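PDB 5YUQ: chintase from Rhizomucor miehei, which probably hydrolyses the beta-1,4 linkages of chitin as a family 18 glycoside hydrolase, with an active site shaped as a tunnel. Local coordinates for residues A[17-22]-A[47-52]; A[51-54]-A[59-62]; A[350-355]-A[360-365]. All coordinates share one frame; numbering follows the deposited sequence.

Contact 1: residues A[17-22]-A[47-52]; sequences IAWDKL and KSVVQE
On the outside of the family 18 TIM barrel, Trp19 and Ile17 of the loop joining strands 4-9 and 24-32 pack against Val49 and Glu52 of helix 43-55. Trp19 is the central piece. Its CG stands beside the backbone N (chi1 -62°), which turns the six-membered part of the indole toward the helix, and CZ2 lies 3.7 Å from Glu52 CB. The indole is sandwiched. On one face the backbone carbonyl carbon of Glu52 sits toward the rim, while Ile17 CG2 covers the centre of the opposite face, 3.6 Å above the ring plane. A small apolar cluster continues at the far end of the ring, where Trp19 CH2 comes within 4.3 Å of Val49 CG1. That same methyl is approached by the tip of the extended Ile17 side chain, CD1 to CG1 of Val49 being 4.4 Å. Ile25 of strand 24-32 also touches both Ile17 and Trp19, so the loop is wedged between a barrel strand and the neighbouring helix. The extended Glu52 side chain crosses the indole at about a right angle; the ring and carboxylate planes are 79° apart, and OE2 lies at the indole edge, in the ring plane. There a water accepts from Trp19 NE1 at 2.8 Å and donates to Glu52 OE2, completing a bridge from the pyrrole N-H to the carboxylate.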
# COMPACT_ATOMS: atom_id res chain seq x y z
N ILE A 17 7.99 -4.30 -17.98
CA ILE A 17 6.65 -3.98 -17.50
C ILE A 17 5.60 -4.58 -18.43
O ILE A 17 5.62 -4.34 -19.64
CB ILE A 17 6.47 -2.45 -17.40
CG1 ILE A 17 7.43 -1.86 -16.36
CG2 ILE A 17 5.03 -2.10 -17.06
CD1 ILE A 17 7.36 -0.35 -16.23
N ALA A 18 4.70 -5.38 -17.87
CA ALA A 18 3.69 -6.07 -18.67
C ALA A 18 2.53 -5.13 -18.98
O ALA A 18 1.44 -5.27 -18.43
CB ALA A 18 3.19 -7.32 -17.95
N TRP A 19 2.78 -4.19 -19.88
CA TRP A 19 1.82 -3.13 -20.18
C TRP A 19 0.42 -3.63 -20.52
O TRP A 19 -0.57 -3.00 -20.16
CB TRP A 19 2.35 -2.27 -21.33
CG TRP A 19 3.63 -1.57 -21.02
CD1 TRP A 19 4.87 -1.88 -21.51
CD2 TRP A 19 3.80 -0.45 -20.16
NE1 TRP A 19 5.80 -1.00 -21.00
CE2 TRP A 19 5.17 -0.12 -20.17
CE3 TRP A 19 2.92 0.32 -19.38
CZ2 TRP A 19 5.68 0.95 -19.42
CZ3 TRP A 19 3.43 1.37 -18.65
CH2 TRP A 19 4.80 1.67 -18.67
N ASP A 20 0.33 -4.77 -21.20
CA ASP A 20 -0.98 -5.25 -21.64
C ASP A 20 -1.79 -5.84 -20.50
O ASP A 20 -2.97 -6.14 -20.66
CB ASP A 20 -0.83 -6.25 -22.80
CG ASP A 20 -0.36 -5.58 -24.08
OD1 ASP A 20 -0.93 -4.53 -24.44
OD2 ASP A 20 0.60 -6.09 -24.71
N LYS A 21 -1.17 -5.99 -19.34
CA LYS A 21 -1.83 -6.57 -18.18
C LYS A 21 -2.20 -5.54 -17.10
O LYS A 21 -2.57 -5.91 -15.98
CB LYS A 21 -0.97 -7.70 -17.59
CG LYS A 21 -0.74 -8.86 -18.57
CD LYS A 21 0.27 -9.86 -18.02
CE LYS A 21 0.53 -11.02 -18.98
NZ LYS A 21 -0.66 -11.89 -19.13
N LEU A 22 -2.11 -4.26 -17.44
CA LEU A 22 -2.42 -3.21 -16.47
C LEU A 22 -2.93 -1.97 -17.17
O LEU A 22 -2.76 -1.81 -18.38
CB LEU A 22 -1.18 -2.88 -15.63
CG LEU A 22 0.11 -2.48 -16.36
CD1 LEU A 22 0.15 -0.99 -16.67
CD2 LEU A 22 1.31 -2.88 -15.54
N LYS A 47 11.16 9.93 -16.58
CA LYS A 47 10.94 10.32 -17.97
C LYS A 47 10.91 9.12 -18.91
O LYS A 47 10.08 9.06 -19.81
CB LYS A 47 11.99 11.35 -18.43
CG LYS A 47 11.90 12.64 -17.65
CD LYS A 47 12.27 13.87 -18.44
CE LYS A 47 11.86 15.13 -17.68
NZ LYS A 47 12.51 16.35 -18.21
N SER A 48 11.80 8.16 -18.68
CA SER A 48 11.80 6.94 -19.48
C SER A 48 10.48 6.19 -19.35
O SER A 48 9.89 5.79 -20.34
CB SER A 48 12.97 6.04 -19.09
OG SER A 48 12.72 4.71 -19.53
N VAL A 49 10.01 6.01 -18.11
CA VAL A 49 8.80 5.23 -17.88
C VAL A 49 7.55 5.94 -18.38
O VAL A 49 6.65 5.30 -18.92
CB VAL A 49 8.65 4.82 -16.39
CG1 VAL A 49 7.36 4.03 -16.18
CG2 VAL A 49 9.85 3.97 -15.98
N VAL A 50 7.50 7.26 -18.23
CA VAL A 50 6.38 8.03 -18.77
C VAL A 50 6.30 7.87 -20.28
O VAL A 50 5.23 7.64 -20.85
CB VAL A 50 6.45 9.53 -18.40
CG1 VAL A 50 5.40 10.31 -19.17
CG2 VAL A 50 6.24 9.72 -16.91
N GLN A 51 7.45 7.99 -20.95
CA GLN A 51 7.48 7.83 -22.39
C GLN A 51 7.01 6.43 -22.81
O GLN A 51 6.23 6.29 -23.75
CB GLN A 51 8.89 8.13 -22.92
CG GLN A 51 8.97 8.07 -24.44
CD GLN A 51 8.03 9.06 -25.09
OE1 GLN A 51 8.26 10.27 -25.05
NE2 GLN A 51 6.96 8.55 -25.68
N GLU A 52 7.48 5.41 -22.10
CA GLU A 52 7.06 4.04 -22.40
C GLU A 52 5.57 3.87 -22.19
O GLU A 52 4.89 3.28 -23.02
CB GLU A 52 7.82 3.03 -21.54
CG GLU A 52 9.30 2.97 -21.81
CD GLU A 52 10.00 1.89 -21.01
OE1 GLU A 52 11.24 1.76 -21.15
OE2 GLU A 52 9.32 1.19 -20.23
O HOH W 1 8.48 -0.70 -21.63

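Contact 2: residues A[51-54]-A[59-62]; sequences QEAH and SISL
Ile60 holds CG1 anti to its backbone N (chi1 175°), which leaves the CG2 methyl between N and the carbonyl carbon, facing helix 43-55, while His54 carries its ring beside its own backbone N (chi1 -72°) and brings the imidazole, NE2 foremost, to Ile60. The two side chains cross at about a right angle, and Ile60 CG2 meets His54 NE2 at 3.8 Å, approaching the ring obliquely. The same methyl also packs on Ala53, with Ala53 CB 4.2 Å from Ile60 CG2. Helix and strand come close at this small residue, the CA atoms of Ala53 and Ser59 being 6.5 Å apart. The other branch of Ile60 reaches Val49 and Val50, one turn back on the helix, so this single residue packs along two turns. The segments meet by van der Waals packing, and the polar imidazole nitrogen has its partner elsewhere: His54 NE2 is hydrogen-bonded to Asp100 OD2, and this carboxylate oxygen also bonds Ile60 N. Asp100 thus ties the end of the helix to the start of the strand. Such packing of an outer helix against the parallel strand that follows it, across a short turn, is typical of the beta/alpha repeats of a TIM barrel.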
# COMPACT_ATOMS: atom_id res chain seq x y z
N GLN A 51 7.45 7.99 -20.95
CA GLN A 51 7.48 7.83 -22.39
C GLN A 51 7.01 6.43 -22.81
O GLN A 51 6.23 6.29 -23.75
CB GLN A 51 8.89 8.13 -22.92
CG GLN A 51 8.97 8.07 -24.44
CD GLN A 51 8.03 9.06 -25.09
OE1 GLN A 51 8.26 10.27 -25.05
NE2 GLN A 51 6.96 8.55 -25.68
N GLU A 52 7.48 5.41 -22.10
CA GLU A 52 7.06 4.04 -22.40
C GLU A 52 5.57 3.87 -22.19
O GLU A 52 4.89 3.28 -23.02
CB GLU A 52 7.82 3.03 -21.54
CG GLU A 52 9.30 2.97 -21.81
CD GLU A 52 10.00 1.89 -21.01
OE1 GLU A 52 11.24 1.76 -21.15
OE2 GLU A 52 9.32 1.19 -20.23
N ALA A 53 5.06 4.37 -21.07
CA ALA A 53 3.63 4.27 -20.80
C ALA A 53 2.82 4.93 -21.89
O ALA A 53 1.83 4.38 -22.37
CB ALA A 53 3.31 4.88 -19.45
N HIS A 54 3.23 6.13 -22.27
CA HIS A 54 2.47 6.90 -23.24
C HIS A 54 2.56 6.31 -24.64
O HIS A 54 1.58 6.33 -25.37
CB HIS A 54 2.89 8.37 -23.18
CG HIS A 54 2.39 9.07 -21.95
ND1 HIS A 54 2.80 10.34 -21.60
CD2 HIS A 54 1.53 8.67 -21.00
CE1 HIS A 54 2.19 10.69 -20.47
NE2 HIS A 54 1.41 9.69 -20.09
N SER A 59 -1.82 5.18 -18.78
CA SER A 59 -1.79 6.30 -17.85
C SER A 59 -0.73 6.10 -16.78
O SER A 59 -0.51 4.99 -16.31
CB SER A 59 -3.15 6.46 -17.16
OG SER A 59 -4.14 6.90 -18.07
N ILE A 60 -0.06 7.19 -16.40
CA ILE A 60 0.93 7.11 -15.33
C ILE A 60 0.77 8.26 -14.34
O ILE A 60 0.64 9.42 -14.73
CB ILE A 60 2.39 7.04 -15.89
CG1 ILE A 60 3.42 7.07 -14.75
CG2 ILE A 60 2.65 8.16 -16.88
CD1 ILE A 60 4.80 6.54 -15.17
N SER A 61 0.76 7.92 -13.06
CA SER A 61 0.72 8.90 -12.00
C SER A 61 2.01 8.84 -11.20
O SER A 61 2.63 7.79 -11.10
CB SER A 61 -0.43 8.62 -11.03
OG SER A 61 -1.68 8.77 -11.68
N LEU A 62 2.39 9.97 -10.62
CA LEU A 62 3.48 9.99 -9.65
C LEU A 62 2.89 9.89 -8.25
O LEU A 62 1.93 10.61 -7.93
CB LEU A 62 4.27 11.29 -9.78
CG LEU A 62 5.42 11.51 -8.80
CD1 LEU A 62 6.49 10.46 -8.99
CD2 LEU A 62 5.98 12.91 -8.99

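Contact 3: residues A[350-355]-A[360-365]; sequences WSLEMD and TLLNAL
Asp355 OD2 accepts the backbone N-H of Leu362 at 2.8 Å, the shortest polar bond between the loop that leaves barrel strand 346-350 and the short helix 360-363 of this TIM barrel. Its second oxygen takes the neighbouring amide, Leu361 N lying 3.0 Å from Asp355 OD1, so the carboxylate bridges two successive N-H groups in the first turn of the helix. The two bonds differ in approach. The Leu361 amide meets OD1 on the syn side, 21° out of the carboxylate plane, whereas that of Leu362 comes to OD2 from above the plane. With CG turned anti to the backbone N (chi1 -153°), this torsion brings the carboxylate to the amides at the helix start. Gripped by both amides, the group is fixed in its rotation, and a buried carboxylate at this end of a helix would probably be favoured in its charged form. Leu362 CB, next to the bonded amide, lies 3.3 Å from Asp355 OD2, while Leu361 CB is 3.5 Å from Asp355 OD1. Thr360 is held separately, through its hydroxyl, by Asp356.

The loop itself is stiffened from within. Ser351 OG donates to Glu353 OE1 at 2.8 Å, and Ser351 N makes a weak bond to Met354 SD. The peptide between Trp350 and Ser351 is cis, as in other family 18 chitinases, where the corresponding tryptophan lies at the floor of the substrate cleft; Trp350 probably does the same here. Apart from the carboxylate, a leucine pair joins the two segments. Leu352 touches Val8 of strand 4-9 on the barrel, and at its tip the methyl CD1 meets CD2 of Leu362 at 4.0 Å.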
# COMPACT_ATOMS: atom_id res chain seq x y z
N TRP A 350 1.06 -3.64 -4.83
CA TRP A 350 2.38 -3.24 -4.37
C TRP A 350 3.28 -4.46 -4.27
O TRP A 350 3.02 -5.33 -3.43
CB TRP A 350 2.32 -2.57 -2.98
CG TRP A 350 3.70 -2.16 -2.55
CD1 TRP A 350 4.66 -2.95 -2.00
CD2 TRP A 350 4.28 -0.87 -2.72
NE1 TRP A 350 5.81 -2.23 -1.79
CE2 TRP A 350 5.60 -0.94 -2.23
CE3 TRP A 350 3.81 0.35 -3.22
CZ2 TRP A 350 6.45 0.16 -2.23
CZ3 TRP A 350 4.66 1.44 -3.23
CH2 TRP A 350 5.96 1.34 -2.74
N SER A 351 4.32 -4.57 -5.09
CA SER A 351 4.61 -3.70 -6.22
C SER A 351 5.09 -4.59 -7.38
O SER A 351 5.42 -5.77 -7.18
CB SER A 351 5.66 -2.65 -5.86
OG SER A 351 6.82 -3.28 -5.32
N LEU A 352 5.12 -4.03 -8.58
CA LEU A 352 5.18 -4.83 -9.81
C LEU A 352 6.42 -5.69 -9.96
O LEU A 352 6.35 -6.79 -10.51
CB LEU A 352 5.01 -3.90 -11.02
CG LEU A 352 4.82 -4.59 -12.36
CD1 LEU A 352 3.64 -5.54 -12.30
CD2 LEU A 352 4.61 -3.55 -13.46
N GLU A 353 7.56 -5.21 -9.46
CA GLU A 353 8.81 -5.93 -9.68
C GLU A 353 8.87 -7.22 -8.86
O GLU A 353 9.75 -8.05 -9.06
CB GLU A 353 10.01 -5.02 -9.39
CG GLU A 353 10.47 -4.99 -7.94
CD GLU A 353 9.53 -4.27 -7.00
OE1 GLU A 353 8.56 -3.61 -7.46
OE2 GLU A 353 9.77 -4.34 -5.78
N MET A 354 7.92 -7.37 -7.97
CA MET A 354 7.88 -8.52 -7.07
C MET A 354 7.30 -9.79 -7.68
O MET A 354 7.47 -10.83 -7.15
CB MET A 354 7.11 -8.22 -5.76
CG MET A 354 7.65 -7.05 -5.01
SD MET A 354 6.51 -6.83 -3.57
CE MET A 354 7.39 -5.53 -2.65
N ASP A 355 6.61 -9.63 -8.80
CA ASP A 355 6.00 -10.77 -9.47
C ASP A 355 7.09 -11.62 -10.11
O ASP A 355 8.21 -11.15 -10.33
CB ASP A 355 5.03 -10.29 -10.55
CG ASP A 355 3.93 -11.29 -10.83
OD1 ASP A 355 3.96 -12.42 -10.30
OD2 ASP A 355 3.02 -10.94 -11.60
N THR A 360 2.68 -14.54 -12.61
CA THR A 360 1.69 -15.33 -11.87
C THR A 360 0.70 -14.47 -11.10
O THR A 360 -0.52 -14.65 -11.22
CB THR A 360 2.36 -16.31 -10.90
OG1 THR A 360 3.20 -17.21 -11.63
CG2 THR A 360 1.31 -17.12 -10.15
N LEU A 361 1.21 -13.54 -10.30
CA LEU A 361 0.33 -12.70 -9.48
C LEU A 361 -0.42 -11.65 -10.30
O LEU A 361 -1.58 -11.39 -10.04
CB LEU A 361 1.09 -12.05 -8.33
CG LEU A 361 1.75 -13.04 -7.37
CD1 LEU A 361 2.21 -12.28 -6.15
CD2 LEU A 361 0.80 -14.16 -6.99
N LEU A 362 0.24 -11.05 -11.28
CA LEU A 362 -0.44 -10.06 -12.11
C LEU A 362 -1.54 -10.71 -12.95
O LEU A 362 -2.62 -10.14 -13.11
CB LEU A 362 0.55 -9.29 -12.98
CG LEU A 362 0.00 -8.17 -13.88
CD1 LEU A 362 -0.77 -7.13 -13.07
CD2 LEU A 362 1.14 -7.52 -14.65
N ASN A 363 -1.27 -11.91 -13.44
CA ASN A 363 -2.29 -12.68 -14.14
C ASN A 363 -3.49 -12.95 -13.25
O ASN A 363 -4.63 -12.94 -13.71
CB ASN A 363 -1.72 -14.00 -14.66
CG ASN A 363 -0.81 -13.80 -15.84
OD1 ASN A 363 -0.80 -12.74 -16.45
ND2 ASN A 363 -0.06 -14.84 -16.19
N ALA A 364 -3.24 -13.18 -11.97
CA ALA A 364 -4.31 -13.44 -11.00
C ALA A 364 -5.24 -12.25 -10.81
O ALA A 364 -6.33 -12.39 -10.25
CB ALA A 364 -3.71 -13.86 -9.66
N LEU A 365 -4.82 -11.08 -11.25
CA LEU A 365 -5.63 -9.88 -11.07
C LEU A 365 -6.47 -9.55 -12.29
O LEU A 365 -7.30 -8.65 -12.22
CB LEU A 365 -4.74 -8.68 -10.72
CG LEU A 365 -3.94 -8.79 -9.42
CD1 LEU A 365 -3.14 -7.51 -9.16
CD2 LEU A 365 -4.87 -9.09 -8.26

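In the fold
From the N terminus, the loop after strand 4-9 supplies segment 17-22, and contact 1 closes on helix 43-55 once the chain has run through strand 24-32. Contact 2 begins on that same helix, sharing Gln51 and Glu52, and closes the short helix-to-strand connection into strand 59-65; their centres lie 6 Å apart, with Trp19 CH2 3.5 Å from Ala53 CA. Contact 3 follows much later, closing the loop after strand 346-350. It does not touch contact 2, but segment 17-22 spans the space between them: Lys21 NZ probably hydrogen-bonds Asn363 OD1, and Ile17 packs on Leu352. The first loop thereby joins the beginning of the barrel to its end.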